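Local coordinates for protein NAD-dependent epimerase/dehydratase (Methanobrevibacter ruminantium, PDB 6DNT) that probably interconverts UDP-N-acetylglucosamine and its 4-epimer with the help of NAD, and also binds UDP-N-acetylmuramic acid, at residues D95-L100 against C140-I145; A254-L259 against I319-D324; N270-K275 against A311-L316. All coordinates share one frame; numbering follows the deposited sequence. Where two conformers were deposited one is given.

Interaction 1: D95-L100 against C140-I145; sequences DLEKIL and CKNNNI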
ATOM      1  N   ASP A  95     -22.231  -4.781   8.613  1.00 18.13           N
ATOM      2  CA  ASP A  95     -21.710  -5.255   9.886  1.00 18.83           C
ATOM      3  C   ASP A  95     -20.915  -6.529   9.615  1.00 17.48           C
ATOM      4  O   ASP A  95     -21.381  -7.642   9.824  1.00 17.27           O
ATOM      5  CB  ASP A  95     -22.870  -5.469  10.866  1.00 20.75           C
ATOM      6  CG  ASP A  95     -22.405  -5.771  12.277  1.00 22.79           C
ATOM      7  OD1 ASP A  95     -21.191  -5.947  12.522  1.00 22.48           O
ATOM      8  OD2 ASP A  95     -23.290  -5.849  13.153  1.00 26.16           O
ATOM      9  N   LEU A  96     -19.691  -6.350   9.119  1.00 16.67           N
ATOM     10  CA  LEU A  96     -18.865  -7.470   8.710  1.00 16.56           C
ATOM     11  C   LEU A  96     -18.431  -8.333   9.894  1.00 17.38           C
ATOM     12  O   LEU A  96     -18.253  -9.542   9.739  1.00 16.78           O
ATOM     13  CB  LEU A  96     -17.651  -6.998   7.899  1.00 16.00           C
ATOM     14  CG  LEU A  96     -17.957  -6.164   6.656  1.00 15.85           C
ATOM     15  CD1 LEU A  96     -16.668  -5.593   6.053  1.00 15.81           C
ATOM     16  CD2 LEU A  96     -18.717  -6.974   5.621  1.00 16.36           C
ATOM     17  N   GLU A  97     -18.284  -7.725  11.069  0.80 18.95           N
ATOM     18  CA  GLU A  97     -17.950  -8.495  12.270  0.80 20.55           C
ATOM     19  C   GLU A  97     -19.027  -9.558  12.509  0.80 20.74           C
ATOM     20  O   GLU A  97     -18.703 -10.718  12.766  0.80 22.28           O
ATOM     21  CB  GLU A  97     -17.792  -7.605  13.509  0.80 21.92           C
ATOM     22  CG  GLU A  97     -16.761  -6.477  13.413  0.80 23.02           C
ATOM     23  CD  GLU A  97     -15.298  -6.909  13.389  0.80 24.00           C
ATOM     24  OE1 GLU A  97     -14.469  -6.087  12.920  0.80 24.14           O
ATOM     25  OE2 GLU A  97     -14.961  -8.021  13.859  0.80 24.71           O
ATOM     26  N   LYS A  98     -20.295  -9.167  12.364  1.00 20.47           N
ATOM     27  CA  LYS A  98     -21.437 -10.097  12.517  1.00 21.10           C
ATOM     28  C   LYS A  98     -21.588 -11.077  11.350  1.00 19.90           C
ATOM     29  O   LYS A  98     -21.747 -12.277  11.554  1.00 20.81           O
ATOM     30  CB  LYS A  98     -22.722  -9.279  12.683  1.00 22.49           C
ATOM     31  CG  LYS A  98     -23.978 -10.068  13.013  1.00 24.41           C
ATOM     32  CD  LYS A  98     -25.205  -9.163  12.940  0.50 24.56           C
ATOM     33  CE  LYS A  98     -26.485  -9.928  13.211  0.50 25.02           C
ATOM     34  NZ  LYS A  98     -26.587 -10.338  14.637  0.50 25.26           N
ATOM     35  N   ILE A  99     -21.511 -10.575  10.121  1.00 19.06           N
ATOM     36  CA  ILE A  99     -21.698 -11.416   8.932  1.00 17.34           C
ATOM     37  C   ILE A  99     -20.650 -12.531   8.849  1.00 17.30           C
ATOM     38  O   ILE A  99     -20.963 -13.654   8.469  1.00 17.61           O
ATOM     39  CB  ILE A  99     -21.706 -10.569   7.633  1.00 16.59           C
ATOM     40  CG1 ILE A  99     -22.886  -9.585   7.628  1.00 16.51           C
ATOM     41  CG2 ILE A  99     -21.765 -11.449   6.379  1.00 16.20           C
ATOM     42  CD1 ILE A  99     -22.681  -8.390   6.721  1.00 16.99           C
ATOM     43  N   LEU A 100     -19.415 -12.238   9.253  1.00 17.01           N
ATOM     44  CA  LEU A 100     -18.350 -13.228   9.151  1.00 17.74           C
ATOM     45  C   LEU A 100     -18.289 -14.239  10.308  1.00 18.46           C
ATOM     46  O   LEU A 100     -17.455 -15.145  10.265  1.00 17.56           O
ATOM     47  CB  LEU A 100     -16.989 -12.551   8.945  1.00 17.43           C
ATOM     48  CG  LEU A 100     -16.615 -12.246   7.489  1.00 17.44           C
ATOM     49  CD1 LEU A 100     -17.663 -11.412   6.766  1.00 17.98           C
ATOM     50  CD2 LEU A 100     -15.268 -11.545   7.492  1.00 17.51           C
ATOM     51  N   CYS A 140     -12.260 -10.460   9.321  1.00 12.93           N
ATOM     52  CA  CYS A 140     -11.733 -11.805   9.074  1.00 13.49           C
ATOM     53  C   CYS A 140     -10.899 -12.289  10.257  1.00 13.99           C
ATOM     54  O   CYS A 140     -11.117 -13.401  10.760  1.00 14.60           O
ATOM     55  CB  CYS A 140     -10.872 -11.871   7.816  1.00 13.86           C
ATOM     56  SG  CYS A 140     -11.787 -11.735   6.259  1.00 14.87           S
ATOM     57  N   LYS A 141      -9.950 -11.463  10.698  1.00 14.10           N
ATOM     58  CA  LYS A 141      -9.061 -11.902  11.774  1.00 14.72           C
ATOM     59  C   LYS A 141      -9.808 -11.989  13.105  1.00 15.83           C
ATOM     60  O   LYS A 141      -9.542 -12.909  13.890  1.00 16.70           O
ATOM     61  CB  LYS A 141      -7.752 -11.086  11.841  1.00 14.77           C
ATOM     62  CG  LYS A 141      -7.858  -9.624  12.233  1.00 14.96           C
ATOM     63  CD  LYS A 141      -7.811  -9.410  13.734  1.00 15.86           C
ATOM     64  CE  LYS A 141      -7.780  -7.925  14.074  1.00 16.38           C
ATOM     65  NZ  LYS A 141      -7.870  -7.683  15.541  1.00 17.67           N
ATOM     66  N   ASN A 142     -10.768 -11.106  13.335  1.00 15.61           N
ATOM     67  CA  ASN A 142     -11.563 -11.167  14.574  1.00 16.76           C
ATOM     68  C   ASN A 142     -12.447 -12.400  14.629  1.00 17.81           C
ATOM     69  O   ASN A 142     -12.739 -12.891  15.716  1.00 18.53           O
ATOM     70  CB  ASN A 142     -12.423  -9.927  14.767  1.00 16.43           C
ATOM     71  CG  ASN A 142     -11.616  -8.699  15.143  1.00 16.83           C
ATOM     72  OD1 ASN A 142     -10.521  -8.790  15.701  1.00 18.47           O
ATOM     73  ND2 ASN A 142     -12.171  -7.548  14.864  1.00 16.69           N
ATOM     74  N   ASN A 143     -12.853 -12.910  13.468  1.00 17.93           N
ATOM     75  CA  ASN A 143     -13.676 -14.117  13.410  1.00 18.73           C
ATOM     76  C   ASN A 143     -12.916 -15.414  13.144  1.00 19.47           C
ATOM     77  O   ASN A 143     -13.550 -16.442  12.950  1.00 20.19           O
ATOM     78  CB  ASN A 143     -14.794 -13.930  12.377  1.00 18.89           C
ATOM     79  CG  ASN A 143     -15.865 -12.999  12.864  1.00 19.47           C
ATOM     80  OD1 ASN A 143     -16.653 -13.331  13.752  1.00 20.21           O
ATOM     81  ND2 ASN A 143     -15.935 -11.828  12.255  1.00 20.46           N
ATOM     82  N   ASN A 144     -11.581 -15.362  13.108  0.80 19.62           N
ATOM     83  CA  ASN A 144     -10.739 -16.538  12.875  0.80 21.15           C
ATOM     84  C   ASN A 144     -11.110 -17.272  11.581  0.80 20.45           C
ATOM     85  O   ASN A 144     -11.155 -18.506  11.523  0.80 20.34           O
ATOM     86  CB  ASN A 144     -10.792 -17.471  14.096  0.80 23.41           C
ATOM     87  CG  ASN A 144     -10.494 -16.738  15.386  0.80 24.74           C
ATOM     88  OD1 ASN A 144      -9.360 -16.345  15.623  0.80 26.46           O
ATOM     89  ND2 ASN A 144     -11.520 -16.523  16.211  0.80 27.01           N
ATOM     90  N   ILE A 145     -11.367 -16.480  10.538  1.00 18.95           N
ATOM     91  CA  ILE A 145     -11.629 -16.991   9.189  1.00 19.05           C
ATOM     92  C   ILE A 145     -10.428 -17.838   8.762  1.00 19.13           C
ATOM     93  O   ILE A 145      -9.279 -17.435   8.972  1.00 20.22           O
ATOM     94  CB  ILE A 145     -11.846 -15.789   8.223  1.00 19.03           C
ATOM     95  CG1 ILE A 145     -13.198 -15.109   8.517  1.00 19.23           C
ATOM     96  CG2 ILE A 145     -11.736 -16.182   6.748  1.00 19.11           C
ATOM     97  CD1 ILE A 145     -14.425 -15.974   8.364  1.00 19.82           C
TER
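Asn-143 ND2 gives to two backbone carbonyls. Across the contact it bonds Glu-97 O at 3.0 Å, in the carbonyl plane and on a lone pair. The other is Ala-139 O, in the last turn of the helix before it. Held by both, the amide is unlikely to turn freely. CG beside the backbone N (chi1 -73°) lets the amide reach Glu-97 O. Leu-100 CB packs 3.5 Å from Asn-143 ND2. Nearby, Asn-142 ND2 reaches Glu-97 OE2 at 3.0 Å, on its syn side but tilted out of the carboxylate plane. This oxygen lies nearly in the Asn-142 amide plane, but the two flat groups are turned 41° apart. Glu-97 was modelled in two conformers, so this bond is less certain. Lys-141 NZ donates to Asn-142 OD1 at 2.9 Å. Leu-100 CD2 lies 3.7 Å from Cys-140 SG, and Ile-145 CD1 meets Leu-100 O. A Schellman motif with Asn-144 as its C-prime residue ends helix 122-142 and turns the chain so that Ile-145 faces Leu-100. The contact joins that helix end to short helix 96-99 in the Rossmann-type part of the fold. Leu-100, Cys-140 and Ile-145 all rest on Val-106 of strand 105-108.

Interaction 2: A254-L259 against I319-D324; sequences AKANIL and ISFKPD
Leu-259 and Phe-321 meet at about a right angle, with Leu-259 CD1 3.6 Å from Phe-321 CD1. The same methyl also touches Phe-321 CB. Ala-256 puts its CA over one face of the ring, and its CB lies 3.9 Å from Phe-321 CD2. Lys-255 adds its CB near Phe-321 CE1, an oblique approach by the apolar root of a charged side chain. Ile-319 completes the first shell. Its CD1 sits 3.7 Å from Ala-256 O, and its own carbonyl O comes 3.5 Å from Leu-259 CB. In Phe-321, CG is anti to the backbone N (chi1 -177°), which carries the ring in against helix 250-262. On the opposite ring face lies Pro-323 N, 4.0 Å above the plane, so the ring is sandwiched between the helix and its own chain. Further out, Glu-252 of the same helix accepts from Asp-324 N, and Leu-316 also packs on Phe-321. One water gives to both Leu-259 O and Ile-319 O, the latter at 3.1 Å. No direct hydrogen bond crosses between the segments. Between these two segments the contact is apolar, with a water bridging two carbonyls; the direct polar tie to the helix is Asp-324 N to Glu-252.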
ATOM      1  N   ALA A 254     -12.064 -18.569 -11.393  1.00 13.47           N
ATOM      2  CA  ALA A 254     -12.912 -19.151 -10.359  1.00 13.85           C
ATOM      3  C   ALA A 254     -12.272 -20.407  -9.759  1.00 14.91           C
ATOM      4  O   ALA A 254     -12.204 -20.546  -8.531  1.00 14.78           O
ATOM      5  CB  ALA A 254     -14.303 -19.434 -10.895  1.00 14.14           C
ATOM      6  N   LYS A 255     -11.761 -21.293 -10.618  1.00 15.53           N
ATOM      7  CA  LYS A 255     -11.038 -22.486 -10.148  1.00 16.52           C
ATOM      8  C   LYS A 255      -9.835 -22.134  -9.262  1.00 15.59           C
ATOM      9  O   LYS A 255      -9.641 -22.725  -8.189  1.00 14.95           O
ATOM     10  CB  LYS A 255     -10.564 -23.351 -11.322  1.00 18.61           C
ATOM     11  CG  LYS A 255     -11.648 -24.227 -11.921  1.00 21.92           C
ATOM     12  CD  LYS A 255     -11.070 -25.187 -12.960  1.00 24.10           C
ATOM     13  CE  LYS A 255     -12.167 -25.847 -13.789  0.70 25.45           C
ATOM     14  NZ  LYS A 255     -11.592 -26.826 -14.759  0.70 26.89           N
ATOM     15  N   ALA A 256      -9.034 -21.166  -9.704  1.00 14.65           N
ATOM     16  CA  ALA A 256      -7.873 -20.711  -8.932  1.00 14.36           C
ATOM     17  C   ALA A 256      -8.278 -20.182  -7.559  1.00 13.56           C
ATOM     18  O   ALA A 256      -7.578 -20.411  -6.582  1.00 13.74           O
ATOM     19  CB  ALA A 256      -7.092 -19.649  -9.707  1.00 14.49           C
ATOM     20  N   ASN A 257      -9.405 -19.477  -7.495  1.00 13.15           N
ATOM     21  CA  ASN A 257      -9.910 -18.980  -6.221  1.00 13.21           C
ATOM     22  C   ASN A 257     -10.206 -20.134  -5.269  1.00 13.77           C
ATOM     23  O   ASN A 257      -9.778 -20.130  -4.109  1.00 13.78           O
ATOM     24  CB  ASN A 257     -11.172 -18.131  -6.420  1.00 12.94           C
ATOM     25  CG  ASN A 257     -10.861 -16.662  -6.564  1.00 13.15           C
ATOM     26  OD1 ASN A 257     -10.977 -15.915  -5.605  1.00 12.81           O
ATOM     27  ND2 ASN A 257     -10.448 -16.245  -7.754  1.00 13.14           N
ATOM     28  N   ILE A 258     -10.912 -21.133  -5.786  1.00 14.43           N
ATOM     29  CA  ILE A 258     -11.377 -22.252  -4.963  1.00 15.65           C
ATOM     30  C   ILE A 258     -10.206 -23.119  -4.514  1.00 15.79           C
ATOM     31  O   ILE A 258     -10.130 -23.486  -3.334  1.00 15.60           O
ATOM     32  CB  ILE A 258     -12.456 -23.063  -5.702  1.00 16.57           C
ATOM     33  CG1 ILE A 258     -13.695 -22.172  -5.885  1.00 17.65           C
ATOM     34  CG2 ILE A 258     -12.826 -24.319  -4.920  1.00 16.75           C
ATOM     35  CD1 ILE A 258     -14.712 -22.688  -6.878  1.00 18.56           C
ATOM     36  N   LEU A 259      -9.286 -23.405  -5.424  1.00 15.77           N
ATOM     37  CA  LEU A 259      -8.057 -24.122  -5.080  1.00 16.10           C
ATOM     38  C   LEU A 259      -7.192 -23.370  -4.057  1.00 16.30           C
ATOM     39  O   LEU A 259      -6.590 -23.997  -3.180  1.00 17.27           O
ATOM     40  CB  LEU A 259      -7.248 -24.446  -6.339  1.00 17.01           C
ATOM     41  CG  LEU A 259      -7.868 -25.515  -7.243  1.00 18.14           C
ATOM     42  CD1 LEU A 259      -7.178 -25.559  -8.592  1.00 19.11           C
ATOM     43  CD2 LEU A 259      -7.805 -26.884  -6.578  1.00 18.50           C
ATOM     44  N   ILE A 319      -0.819 -23.925  -5.506  1.00 20.54           N
ATOM     45  CA  ILE A 319      -2.231 -24.235  -5.284  1.00 20.94           C
ATOM     46  C   ILE A 319      -2.711 -25.416  -6.140  1.00 21.64           C
ATOM     47  O   ILE A 319      -3.904 -25.627  -6.297  1.00 23.03           O
ATOM     48  CB  ILE A 319      -3.129 -22.985  -5.479  1.00 20.51           C
ATOM     49  CG1 ILE A 319      -2.967 -22.380  -6.878  1.00 20.49           C
ATOM     50  CG2 ILE A 319      -2.787 -21.935  -4.429  1.00 20.61           C
ATOM     51  CD1 ILE A 319      -4.123 -21.487  -7.273  1.00 20.31           C
ATOM     52  N   SER A 320      -1.764 -26.198  -6.659  1.00 22.44           N
ATOM     53  CA  SER A 320      -2.050 -27.335  -7.538  1.00 23.68           C
ATOM     54  C   SER A 320      -2.997 -26.998  -8.696  1.00 22.88           C
ATOM     55  O   SER A 320      -3.893 -27.775  -9.013  1.00 23.01           O
ATOM     56  CB  SER A 320      -2.596 -28.505  -6.710  1.00 24.80           C
ATOM     57  OG  SER A 320      -1.706 -28.802  -5.641  1.00 27.45           O
ATOM     58  N   PHE A 321      -2.785 -25.842  -9.327  1.00 22.31           N
ATOM     59  CA  PHE A 321      -3.611 -25.433 -10.457  1.00 22.52           C
ATOM     60  C   PHE A 321      -2.843 -25.474 -11.777  1.00 22.86           C
ATOM     61  O   PHE A 321      -1.786 -24.870 -11.904  1.00 21.91           O
ATOM     62  CB  PHE A 321      -4.195 -24.043 -10.218  1.00 22.05           C
ATOM     63  CG  PHE A 321      -5.128 -23.576 -11.305  1.00 22.03           C
ATOM     64  CD1 PHE A 321      -6.129 -24.419 -11.819  1.00 22.69           C
ATOM     65  CD2 PHE A 321      -5.036 -22.282 -11.801  1.00 22.44           C
ATOM     66  CE1 PHE A 321      -6.990 -23.977 -12.814  1.00 22.34           C
ATOM     67  CE2 PHE A 321      -5.895 -21.841 -12.801  1.00 22.23           C
ATOM     68  CZ  PHE A 321      -6.878 -22.683 -13.295  1.00 21.92           C
ATOM     69  N   LYS A 322      -3.388 -26.212 -12.744  1.00 24.40           N
ATOM     70  CA  LYS A 322      -2.867 -26.260 -14.111  1.00 25.78           C
ATOM     71  C   LYS A 322      -3.998 -25.789 -15.020  1.00 25.25           C
ATOM     72  O   LYS A 322      -4.929 -26.545 -15.279  1.00 26.85           O
ATOM     73  CB  LYS A 322      -2.427 -27.688 -14.490  1.00 28.40           C
ATOM     74  CG  LYS A 322      -1.039 -28.085 -13.992  1.00 30.49           C
ATOM     75  CD  LYS A 322      -0.660 -29.522 -14.374  0.50 31.51           C
ATOM     76  CE  LYS A 322       0.735 -29.910 -13.898  0.50 32.25           C
ATOM     77  NZ  LYS A 322       1.107 -31.310 -14.242  0.50 32.82           N
ATOM     78  N   PRO A 323      -3.950 -24.529 -15.480  1.00 24.67           N
ATOM     79  CA  PRO A 323      -5.006 -24.102 -16.398  1.00 24.69           C
ATOM     80  C   PRO A 323      -4.892 -24.781 -17.764  1.00 24.97           C
ATOM     81  O   PRO A 323      -3.799 -25.193 -18.155  1.00 24.78           O
ATOM     82  CB  PRO A 323      -4.794 -22.594 -16.510  1.00 25.11           C
ATOM     83  CG  PRO A 323      -3.371 -22.370 -16.145  1.00 25.30           C
ATOM     84  CD  PRO A 323      -3.021 -23.432 -15.148  1.00 25.33           C
ATOM     85  N   ASP A 324      -6.019 -24.905 -18.458  1.00 25.82           N
ATOM     86  CA  ASP A 324      -6.049 -25.546 -19.785  1.00 28.32           C
ATOM     87  C   ASP A 324      -5.244 -24.674 -20.754  1.00 28.91           C
ATOM     88  O   ASP A 324      -5.498 -23.479 -20.854  1.00 26.27           O
ATOM     89  CB  ASP A 324      -7.484 -25.687 -20.315  1.00 29.39           C
ATOM     90  CG  ASP A 324      -8.392 -26.509 -19.408  1.00 32.75           C
ATOM     91  OD1 ASP A 324      -7.905 -27.435 -18.726  1.00 38.24           O
ATOM     92  OD2 ASP A 324      -9.615 -26.242 -19.390  1.00 34.27           O
TER
HETATM   93  O   HOH W   1      -5.153 -26.509  -3.548  1.00 30.41           O

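Interaction 3: N270-K275 against A311-L316; sequences NVALGK and ADISNL
Asp-312 O lies almost in the plane of the Asn-270 amide. The bond from Asn-270 ND2 to Asp-312 O is 3.0 Å long and nearly straight, at 173° on the hydrogen, though the donor is tilted 25° from the carbonyl plane. OD1 of the same amide bonds the hydroxyl of Tyr-157, so both ends of the group are used. With an alanine here, Asp-312 O and the Tyr-157 hydroxyl would probably each be left without this mate, and the loop 311-316 less firmly tied to the strand. At the backbone of Asn-270, Leu-316 CD2 lies 3.3 Å from Asn-270 O. Ala-272 and Ala-311 meet methyl to methyl, CB to CB at 3.5 Å. Ile-313 straddles the next turn of chain: CG2 packs 3.5 Å from Ala-272 O. Its chi1 of 58° sets CG1 toward Leu-273, and the extended chi2 carries CD1 to Leu-273 O. Gly-274 has positive phi and its CA lies 3.2 Å from Ala-311 O in a CA-H...O contact; a CB would probably crowd Ile-313 CG1. A water gives to Gly-274 O and Ala-311 O. Asp-312 OD1 takes both Ser-314 N, in an Asx turn, and Ser-314 OG. Asp-246 accepts from Leu-273 N and Ala-311 N, bridging the two segments from outside. Ala-272 N and O are buried without a polar partner. The contact here is thus apolar, and its polar ties run through Asn-270 and Asp-246.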
ATOM      1  N   ASN A 270       0.472 -15.238  -9.340  1.00 13.31           N
ATOM      2  CA  ASN A 270      -0.055 -14.792 -10.644  1.00 12.93           C
ATOM      3  C   ASN A 270      -1.074 -15.800 -11.174  1.00 12.85           C
ATOM      4  O   ASN A 270      -0.839 -17.010 -11.107  1.00 13.15           O
ATOM      5  CB  ASN A 270       1.053 -14.704 -11.695  1.00 12.48           C
ATOM      6  CG  ASN A 270       2.038 -13.597 -11.435  1.00 12.21           C
ATOM      7  OD1 ASN A 270       1.706 -12.563 -10.872  1.00 12.18           O
ATOM      8  ND2 ASN A 270       3.270 -13.794 -11.894  1.00 11.94           N
ATOM      9  N   VAL A 271      -2.185 -15.328 -11.730  1.00 12.18           N
ATOM     10  CA  VAL A 271      -3.132 -16.225 -12.384  1.00 12.42           C
ATOM     11  C   VAL A 271      -3.278 -15.796 -13.838  1.00 12.57           C
ATOM     12  O   VAL A 271      -3.802 -14.727 -14.140  1.00 12.01           O
ATOM     13  CB  VAL A 271      -4.507 -16.301 -11.686  1.00 12.91           C
ATOM     14  CG1 VAL A 271      -5.283 -17.510 -12.213  1.00 13.39           C
ATOM     15  CG2 VAL A 271      -4.327 -16.426 -10.185  1.00 13.45           C
ATOM     16  N   ALA A 272      -2.779 -16.654 -14.727  1.00 12.68           N
ATOM     17  CA  ALA A 272      -2.697 -16.386 -16.150  1.00 13.41           C
ATOM     18  C   ALA A 272      -2.330 -17.702 -16.835  1.00 14.40           C
ATOM     19  O   ALA A 272      -2.270 -18.729 -16.162  1.00 14.25           O
ATOM     20  CB  ALA A 272      -1.630 -15.340 -16.416  1.00 13.50           C
ATOM     21  N   LEU A 273      -2.056 -17.663 -18.142  1.00 15.52           N
ATOM     22  CA  LEU A 273      -1.535 -18.846 -18.851  1.00 16.76           C
ATOM     23  C   LEU A 273      -0.032 -18.831 -19.102  1.00 16.85           C
ATOM     24  O   LEU A 273       0.536 -19.869 -19.436  1.00 17.60           O
ATOM     25  CB  LEU A 273      -2.263 -19.026 -20.177  1.00 17.90           C
ATOM     26  CG  LEU A 273      -3.759 -19.288 -20.122  1.00 19.16           C
ATOM     27  CD1 LEU A 273      -4.277 -19.690 -21.498  1.00 19.83           C
ATOM     28  CD2 LEU A 273      -4.088 -20.375 -19.113  1.00 19.65           C
ATOM     29  N   GLY A 274       0.621 -17.694 -18.890  1.00 16.56           N
ATOM     30  CA  GLY A 274       2.024 -17.540 -19.241  1.00 17.80           C
ATOM     31  C   GLY A 274       2.249 -17.575 -20.745  1.00 18.50           C
ATOM     32  O   GLY A 274       3.301 -17.993 -21.199  1.00 18.67           O
ATOM     33  N   LYS A 275       1.251 -17.118 -21.500  1.00 19.00           N
ATOM     34  CA  LYS A 275       1.314 -17.040 -22.958  1.00 20.63           C
ATOM     35  C   LYS A 275       0.885 -15.657 -23.403  1.00 20.08           C
ATOM     36  O   LYS A 275       0.062 -15.034 -22.743  1.00 20.02           O
ATOM     37  CB  LYS A 275       0.402 -18.092 -23.592  1.00 22.84           C
ATOM     38  CG  LYS A 275       0.792 -19.515 -23.240  1.00 25.52           C
ATOM     39  CD  LYS A 275       0.361 -20.509 -24.306  1.00 28.03           C
ATOM     40  CE  LYS A 275      -1.146 -20.545 -24.482  0.80 29.48           C
ATOM     41  NZ  LYS A 275      -1.553 -21.647 -25.396  0.80 30.05           N
ATOM     42  N   ALA A 311       2.760 -13.212 -17.804  1.00 13.73           N
ATOM     43  CA  ALA A 311       2.979 -13.755 -16.462  1.00 14.12           C
ATOM     44  C   ALA A 311       3.963 -14.921 -16.462  1.00 15.22           C
ATOM     45  O   ALA A 311       3.963 -15.733 -17.379  1.00 16.22           O
ATOM     46  CB  ALA A 311       1.666 -14.231 -15.865  1.00 13.40           C
ATOM     47  N   ASP A 312       4.758 -15.019 -15.404  1.00 15.69           N
ATOM     48  CA  ASP A 312       5.367 -16.286 -15.015  1.00 17.20           C
ATOM     49  C   ASP A 312       4.374 -16.976 -14.095  1.00 17.02           C
ATOM     50  O   ASP A 312       4.045 -16.435 -13.039  1.00 16.82           O
ATOM     51  CB  ASP A 312       6.701 -16.066 -14.287  1.00 18.56           C
ATOM     52  CG  ASP A 312       7.438 -17.373 -14.014  1.00 20.72           C
ATOM     53  OD1 ASP A 312       6.813 -18.342 -13.535  1.00 21.90           O
ATOM     54  OD2 ASP A 312       8.658 -17.422 -14.270  1.00 22.87           O
ATOM     55  N   ILE A 313       3.906 -18.163 -14.487  1.00 17.18           N
ATOM     56  CA  ILE A 313       2.889 -18.894 -13.708  1.00 18.22           C
ATOM     57  C   ILE A 313       3.431 -20.144 -12.985  1.00 18.81           C
ATOM     58  O   ILE A 313       2.657 -21.015 -12.594  1.00 18.22           O
ATOM     59  CB  ILE A 313       1.636 -19.237 -14.543  1.00 18.51           C
ATOM     60  CG1 ILE A 313       1.989 -20.074 -15.771  1.00 19.17           C
ATOM     61  CG2 ILE A 313       0.909 -17.965 -14.943  1.00 18.56           C
ATOM     62  CD1 ILE A 313       0.816 -20.897 -16.261  1.00 20.13           C
ATOM     63  N   SER A 314       4.748 -20.187 -12.761  1.00 19.64           N
ATOM     64  CA  SER A 314       5.384 -21.283 -12.010  1.00 21.44           C
ATOM     65  C   SER A 314       4.719 -21.532 -10.652  1.00 21.21           C
ATOM     66  O   SER A 314       4.451 -22.677 -10.284  1.00 22.43           O
ATOM     67  CB  SER A 314       6.871 -20.982 -11.782  1.00 22.60           C
ATOM     68  OG  SER A 314       7.546 -20.890 -13.025  1.00 25.06           O
ATOM     69  N   ASN A 315       4.416 -20.457  -9.932  1.00 20.18           N
ATOM     70  CA  ASN A 315       3.861 -20.584  -8.588  1.00 20.26           C
ATOM     71  C   ASN A 315       2.397 -21.022  -8.521  1.00 19.58           C
ATOM     72  O   ASN A 315       1.888 -21.246  -7.431  1.00 19.02           O
ATOM     73  CB  ASN A 315       4.159 -19.318  -7.770  1.00 21.71           C
ATOM     74  CG  ASN A 315       5.636 -19.217  -7.413  1.00 23.46           C
ATOM     75  OD1 ASN A 315       6.242 -20.207  -7.000  1.00 27.73           O
ATOM     76  ND2 ASN A 315       6.223 -18.058  -7.599  1.00 23.79           N
ATOM     77  N   LEU A 316       1.732 -21.219  -9.663  1.00 18.31           N
ATOM     78  CA  LEU A 316       0.448 -21.928  -9.663  1.00 18.94           C
ATOM     79  C   LEU A 316       0.539 -23.356  -9.101  1.00 19.63           C
ATOM     80  O   LEU A 316      -0.460 -23.902  -8.632  1.00 18.94           O
ATOM     81  CB  LEU A 316      -0.190 -21.948 -11.050  1.00 18.79           C
ATOM     82  CG  LEU A 316      -0.790 -20.634 -11.558  1.00 18.83           C
ATOM     83  CD1 LEU A 316      -1.325 -20.817 -12.965  1.00 19.48           C
ATOM     84  CD2 LEU A 316      -1.914 -20.148 -10.659  1.00 19.58           C
TER
HETATM   85  O   HOH W   2       5.370 -17.496 -19.129  1.00 28.73           O

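Interactions 2 and 3 are neighbours, their centres about 11 Å apart, and interaction 3 is nested in the loop that interaction 2 closes. They touch through a probable hydrogen bond from Phe-321 N to Leu-316 O, 3.1 Å long, and through Ala-256 CB on Val-271 CG1 at 3.8 Å. Interaction 1 stands apart, its centre about 26 Å from that of interaction 2 and about 31 Å from that of interaction 3. The side chain of Leu-96 is about 8 Å from NAD, and that of Ala-272 about 8 Å from the bound UDP-N-acetylmuramic acid. In interaction 2 the side chain of Ala-256 is about 12 Å from NAD. None of these is a ligand contact.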